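Side-chain contacts in trehalose-6-phosphate phosphatase (Cryptococcus neoformans, PDB 5DX9), which belongs to the trehalose-phosphatase family of the HAD clan and holds a magnesium ion and a glycan in its pocket: residues R48-A53 against S300-I305; R196-N201 against R221-I226. One frame throughout, in Å; residues are numbered along the deposited sequence.

From the N terminus, the chain passes through helix 8-17 and strand 21-25 before entering helix 45-56, where residues 48-53 form the first half of interaction 1. Its other half, residues 300-305, comes 247 residues later on the C-terminal helix 291-306, so this contact closes a very large loop. Interaction 2 falls wholly within that loop and its halves lie only 20 residues apart, pairing helix 190-200 with the end of helix 217-225 across the intervening strand 206-211. The two therefore nest without crossing, their nearest atoms about 13 Å apart. The long closure ties the C-terminal helix to the helix that follows the first core strand; the short one joins neighbouring helices packed on the central sheet.

Interaction 1 of 2, residues R48-A53 against S300-I305; sequences RNAIAA and SLLEEI
Leu302 of the C-terminal helix reaches across to Ala50 and Ala53 of helix 45-56, and its course from backbone to tip accounts for the whole contact. CB heads toward the partner helix without meeting it. CG lies beside the backbone N and anti to the carbonyl carbon (chi1 -75°), and the fork that follows delivers two methyls to the far surface. Leu302 CD1 makes the closest approach, 3.7 Å from Ala50 O. Leu302 CD1 is also 4.2 Å from Ala50 CB, touching side chain as well as backbone. Leu302 CD1 and CD2 both stand 4.0 Å from Ala53 CB, so the two branches of the fork share that one methyl. Ala50 and Ala53, three residues apart on one face of the helix, both meet this single leucine, with 7.7 Å between the CA atoms of Ala50 and Leu302. On its neighbouring face helix 291-306 packs Leu301 against Phe11 and Tyr15 of helix 8-17. This is plain, partly buried helix-helix packing, joining the C-terminal helix to helix 45-56 of the HAD-type core. With no hydrogen bond or charge pairing between the segments, the contact rests on shape and dispersion alone, and little in it fixes direction.

Interaction 2 of 2, residues R196-N201 against R221-I226; sequences RLMYEN and RALRTI
Met198, present as selenomethionine, pushes its tip among Ala222, Leu223 and Ile226, and it alone carries the contact for its helix. The selenium touches two branched side chains, in directions roughly at right angles to one another: SE of Met198 is 3.9 Å from CD2 of Leu223 and 3.8 Å from CD1 of Ile226. Beyond it the terminal methyl makes the nearest approach, with Met198 CE 3.6 Å from Ile226 CG2. That methyl also lies 3.9 Å from the backbone, measured from Met198 CE to Ala222 O.

Torsions explain the fit. The Met198 chain runs out extended as far as the selenium and then bends (chi3 -59°), which sets CE near Ala222 O as well as Ile226. In Ile226, CG1 is wedged between the two backbone branches (chi1 53°), which leaves CG2 anti to the carbonyl carbon, and both CG2 and CD1 then meet the methionine tip.

A second shell holds the turn just ahead of Ile226. Arg221 O takes three bonds, from the N atoms of Arg224 and Thr225 and from the Thr225 hydroxyl; the last, Thr225 OG1 to Arg221 O at 3.2 Å, arrives from above the carbonyl plane. On another side of helix 190-200 a salt bridge joins Arg196 NE to Glu200 OE1 at 2.7 Å, and Arg196 is further bonded to Ala245 O and Gln95 OE1.

Beneath the pair lie the parallel strands of the central mixed sheet. Met198 also touches Leu22 of strand 21-25 and Ile207 of strand 206-211, and Leu223 rests on Ile207 and Cys209. Helices 190-200 and 217-225 thus pack on the same side of strand 206-211, forming one apolar layer of the HAD-type alpha/beta core.

Interaction 1 of 2, residues R48-A53 against S300-I305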
# COMPACT_ATOMS: atom_id res chain seq x y z
N ARG A 48 16.25 2.59 6.85
CA ARG A 48 16.56 3.58 5.83
C ARG A 48 17.67 3.08 4.91
O ARG A 48 17.62 3.28 3.70
CB ARG A 48 16.95 4.91 6.48
CG ARG A 48 17.69 5.86 5.56
CD ARG A 48 17.73 7.27 6.14
NE ARG A 48 18.04 7.28 7.56
CZ ARG A 48 17.13 7.38 8.52
NH1 ARG A 48 15.84 7.50 8.21
NH2 ARG A 48 17.50 7.38 9.80
N ASN A 49 18.66 2.42 5.50
CA ASN A 49 19.78 1.88 4.73
C ASN A 49 19.34 0.78 3.77
O ASN A 49 19.77 0.74 2.61
CB ASN A 49 20.87 1.36 5.66
CG ASN A 49 21.54 2.46 6.45
OD1 ASN A 49 21.43 3.64 6.11
ND2 ASN A 49 22.27 2.08 7.49
N ALA A 50 18.48 -0.12 4.25
CA ALA A 50 18.02 -1.25 3.46
C ALA A 50 17.28 -0.80 2.20
O ALA A 50 17.61 -1.21 1.09
CB ALA A 50 17.14 -2.16 4.30
N ILE A 51 16.28 0.05 2.39
CA ILE A 51 15.49 0.57 1.28
C ILE A 51 16.37 1.34 0.30
O ILE A 51 16.16 1.29 -0.91
CB ILE A 51 14.36 1.50 1.77
CG1 ILE A 51 13.46 0.77 2.77
CG2 ILE A 51 13.55 2.01 0.59
CD1 ILE A 51 12.66 -0.36 2.16
N ALA A 52 17.36 2.05 0.84
CA ALA A 52 18.29 2.81 0.02
C ALA A 52 19.05 1.90 -0.93
O ALA A 52 19.09 2.14 -2.14
CB ALA A 52 19.26 3.58 0.90
N ALA A 53 19.65 0.84 -0.39
CA ALA A 53 20.39 -0.13 -1.18
C ALA A 53 19.52 -0.75 -2.27
O ALA A 53 19.98 -0.98 -3.38
CB ALA A 53 20.97 -1.21 -0.29
N SER A 300 19.46 -9.44 5.40
CA SER A 300 20.18 -10.69 5.19
C SER A 300 20.38 -10.92 3.70
O SER A 300 21.45 -11.34 3.27
CB SER A 300 19.43 -11.87 5.82
OG SER A 300 19.28 -11.68 7.21
N LEU A 301 19.34 -10.64 2.93
CA LEU A 301 19.38 -10.77 1.48
C LEU A 301 20.46 -9.86 0.89
O LEU A 301 21.26 -10.29 0.07
CB LEU A 301 18.02 -10.44 0.88
CG LEU A 301 17.91 -10.42 -0.65
CD1 LEU A 301 18.50 -11.69 -1.22
CD2 LEU A 301 16.46 -10.27 -1.09
N LEU A 302 20.46 -8.60 1.33
CA LEU A 302 21.42 -7.62 0.83
C LEU A 302 22.86 -8.02 1.12
O LEU A 302 23.72 -7.95 0.24
CB LEU A 302 21.12 -6.24 1.43
CG LEU A 302 19.91 -5.55 0.82
CD1 LEU A 302 19.50 -4.34 1.64
CD2 LEU A 302 20.21 -5.15 -0.62
N GLU A 303 23.12 -8.45 2.35
CA GLU A 303 24.45 -8.92 2.73
C GLU A 303 24.92 -10.06 1.82
O GLU A 303 26.08 -10.08 1.40
CB GLU A 303 24.47 -9.38 4.18
CG GLU A 303 25.47 -10.48 4.44
CD GLU A 303 26.28 -10.27 5.70
OE1 GLU A 303 25.97 -9.32 6.45
OE2 GLU A 303 27.23 -11.05 5.94
N GLU A 304 24.02 -10.99 1.53
CA GLU A 304 24.36 -12.12 0.68
C GLU A 304 24.71 -11.68 -0.74
O GLU A 304 25.52 -12.31 -1.41
CB GLU A 304 23.21 -13.13 0.62
CG GLU A 304 23.45 -14.26 -0.36
CD GLU A 304 22.45 -15.39 -0.22
OE1 GLU A 304 22.37 -16.23 -1.14
OE2 GLU A 304 21.76 -15.44 0.82
N ILE A 305 24.09 -10.59 -1.19
CA ILE A 305 24.39 -10.03 -2.50
C ILE A 305 25.82 -9.49 -2.55
O ILE A 305 26.49 -9.57 -3.58
CB ILE A 305 23.41 -8.91 -2.89
CG1 ILE A 305 22.00 -9.46 -3.08
CG2 ILE A 305 23.88 -8.21 -4.16
CD1 ILE A 305 21.83 -10.23 -4.36

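Interaction 2 of 2, residues R196-N201 against R221-I226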
# COMPACT_ATOMS: atom_id res chain seq x y z
N ARG A 196 -1.31 -0.46 -11.74
CA ARG A 196 -0.66 0.59 -12.52
C ARG A 196 0.83 0.29 -12.67
O ARG A 196 1.38 0.38 -13.77
CB ARG A 196 -0.86 1.95 -11.87
CG ARG A 196 0.03 3.04 -12.45
CD ARG A 196 0.22 4.17 -11.45
NE ARG A 196 1.17 5.17 -11.93
CZ ARG A 196 0.81 6.31 -12.53
NH1 ARG A 196 -0.47 6.59 -12.70
NH2 ARG A 196 1.74 7.16 -12.94
N LEU A 197 1.46 -0.08 -11.56
CA LEU A 197 2.89 -0.38 -11.57
C LEU A 197 3.21 -1.62 -12.40
O LEU A 197 4.24 -1.66 -13.08
CB LEU A 197 3.40 -0.57 -10.14
CG LEU A 197 3.29 0.66 -9.24
CD1 LEU A 197 4.17 0.49 -8.01
CD2 LEU A 197 3.66 1.91 -10.01
N MSE A 198 2.35 -2.63 -12.35
CA MSE A 198 2.56 -3.82 -13.17
C MSE A 198 2.41 -3.50 -14.65
O MSE A 198 3.19 -3.98 -15.48
CB MSE A 198 1.59 -4.94 -12.76
CG MSE A 198 2.02 -5.71 -11.52
SE MSE A 198 0.82 -7.17 -11.01
CE MSE A 198 -0.83 -6.16 -10.76
N TYR A 199 1.42 -2.68 -14.99
CA TYR A 199 1.22 -2.27 -16.37
C TYR A 199 2.42 -1.49 -16.89
O TYR A 199 2.83 -1.64 -18.04
CB TYR A 199 -0.05 -1.44 -16.52
CG TYR A 199 -0.30 -0.97 -17.94
CD1 TYR A 199 -1.00 -1.76 -18.84
CD2 TYR A 199 0.19 0.25 -18.39
CE1 TYR A 199 -1.22 -1.35 -20.14
CE2 TYR A 199 -0.03 0.68 -19.69
CZ TYR A 199 -0.73 -0.13 -20.56
OH TYR A 199 -0.95 0.28 -21.85
N GLU A 200 2.99 -0.65 -16.02
CA GLU A 200 4.15 0.16 -16.39
C GLU A 200 5.40 -0.69 -16.61
O GLU A 200 6.27 -0.33 -17.39
CB GLU A 200 4.45 1.20 -15.31
CG GLU A 200 3.44 2.32 -15.19
CD GLU A 200 3.83 3.32 -14.12
OE1 GLU A 200 2.98 4.14 -13.72
OE2 GLU A 200 5.00 3.27 -13.67
N ASN A 201 5.48 -1.82 -15.90
CA ASN A 201 6.69 -2.63 -15.91
C ASN A 201 6.43 -4.08 -16.27
O ASN A 201 6.54 -4.97 -15.42
CB ASN A 201 7.38 -2.55 -14.56
CG ASN A 201 7.70 -1.12 -14.15
OD1 ASN A 201 6.85 -0.43 -13.58
ND2 ASN A 201 8.91 -0.68 -14.45
N ARG A 221 -4.79 -9.07 -3.47
CA ARG A 221 -5.79 -9.51 -4.43
C ARG A 221 -5.37 -9.17 -5.86
O ARG A 221 -5.51 -9.99 -6.76
CB ARG A 221 -7.15 -8.88 -4.14
CG ARG A 221 -8.22 -9.27 -5.16
CD ARG A 221 -9.63 -9.07 -4.61
NE ARG A 221 -9.84 -7.71 -4.16
CZ ARG A 221 -10.09 -7.36 -2.91
NH1 ARG A 221 -10.18 -8.28 -1.96
NH2 ARG A 221 -10.26 -6.08 -2.60
N ALA A 222 -4.85 -7.96 -6.05
CA ALA A 222 -4.41 -7.54 -7.37
C ALA A 222 -3.28 -8.43 -7.87
O ALA A 222 -3.18 -8.71 -9.06
CB ALA A 222 -3.97 -6.08 -7.35
N LEU A 223 -2.44 -8.89 -6.94
CA LEU A 223 -1.31 -9.75 -7.29
C LEU A 223 -1.75 -11.17 -7.62
O LEU A 223 -0.93 -11.98 -8.06
CB LEU A 223 -0.30 -9.78 -6.15
CG LEU A 223 0.56 -8.52 -6.01
CD1 LEU A 223 1.51 -8.64 -4.82
CD2 LEU A 223 1.31 -8.28 -7.30
N ARG A 224 -3.03 -11.46 -7.41
CA ARG A 224 -3.58 -12.76 -7.76
C ARG A 224 -4.43 -12.72 -9.02
O ARG A 224 -4.30 -13.59 -9.89
CB ARG A 224 -4.42 -13.30 -6.60
CG ARG A 224 -3.59 -13.79 -5.42
CD ARG A 224 -4.42 -13.84 -4.15
NE ARG A 224 -5.64 -14.61 -4.33
CZ ARG A 224 -5.80 -15.86 -3.92
NH1 ARG A 224 -4.81 -16.49 -3.30
NH2 ARG A 224 -6.95 -16.48 -4.13
N THR A 225 -5.28 -11.71 -9.13
CA THR A 225 -6.28 -11.66 -10.20
C THR A 225 -5.71 -11.29 -11.57
O THR A 225 -6.45 -11.23 -12.55
CB THR A 225 -7.41 -10.67 -9.87
OG1 THR A 225 -6.86 -9.37 -9.63
CG2 THR A 225 -8.18 -11.13 -8.63
N ILE A 226 -4.40 -11.05 -11.65
CA ILE A 226 -3.76 -10.90 -12.95
C ILE A 226 -3.69 -12.26 -13.64
O ILE A 226 -3.59 -12.35 -14.86
CB ILE A 226 -2.35 -10.31 -12.86
CG1 ILE A 226 -1.50 -11.11 -11.87
CG2 ILE A 226 -2.41 -8.85 -12.47
CD1 ILE A 226 -0.04 -10.73 -11.87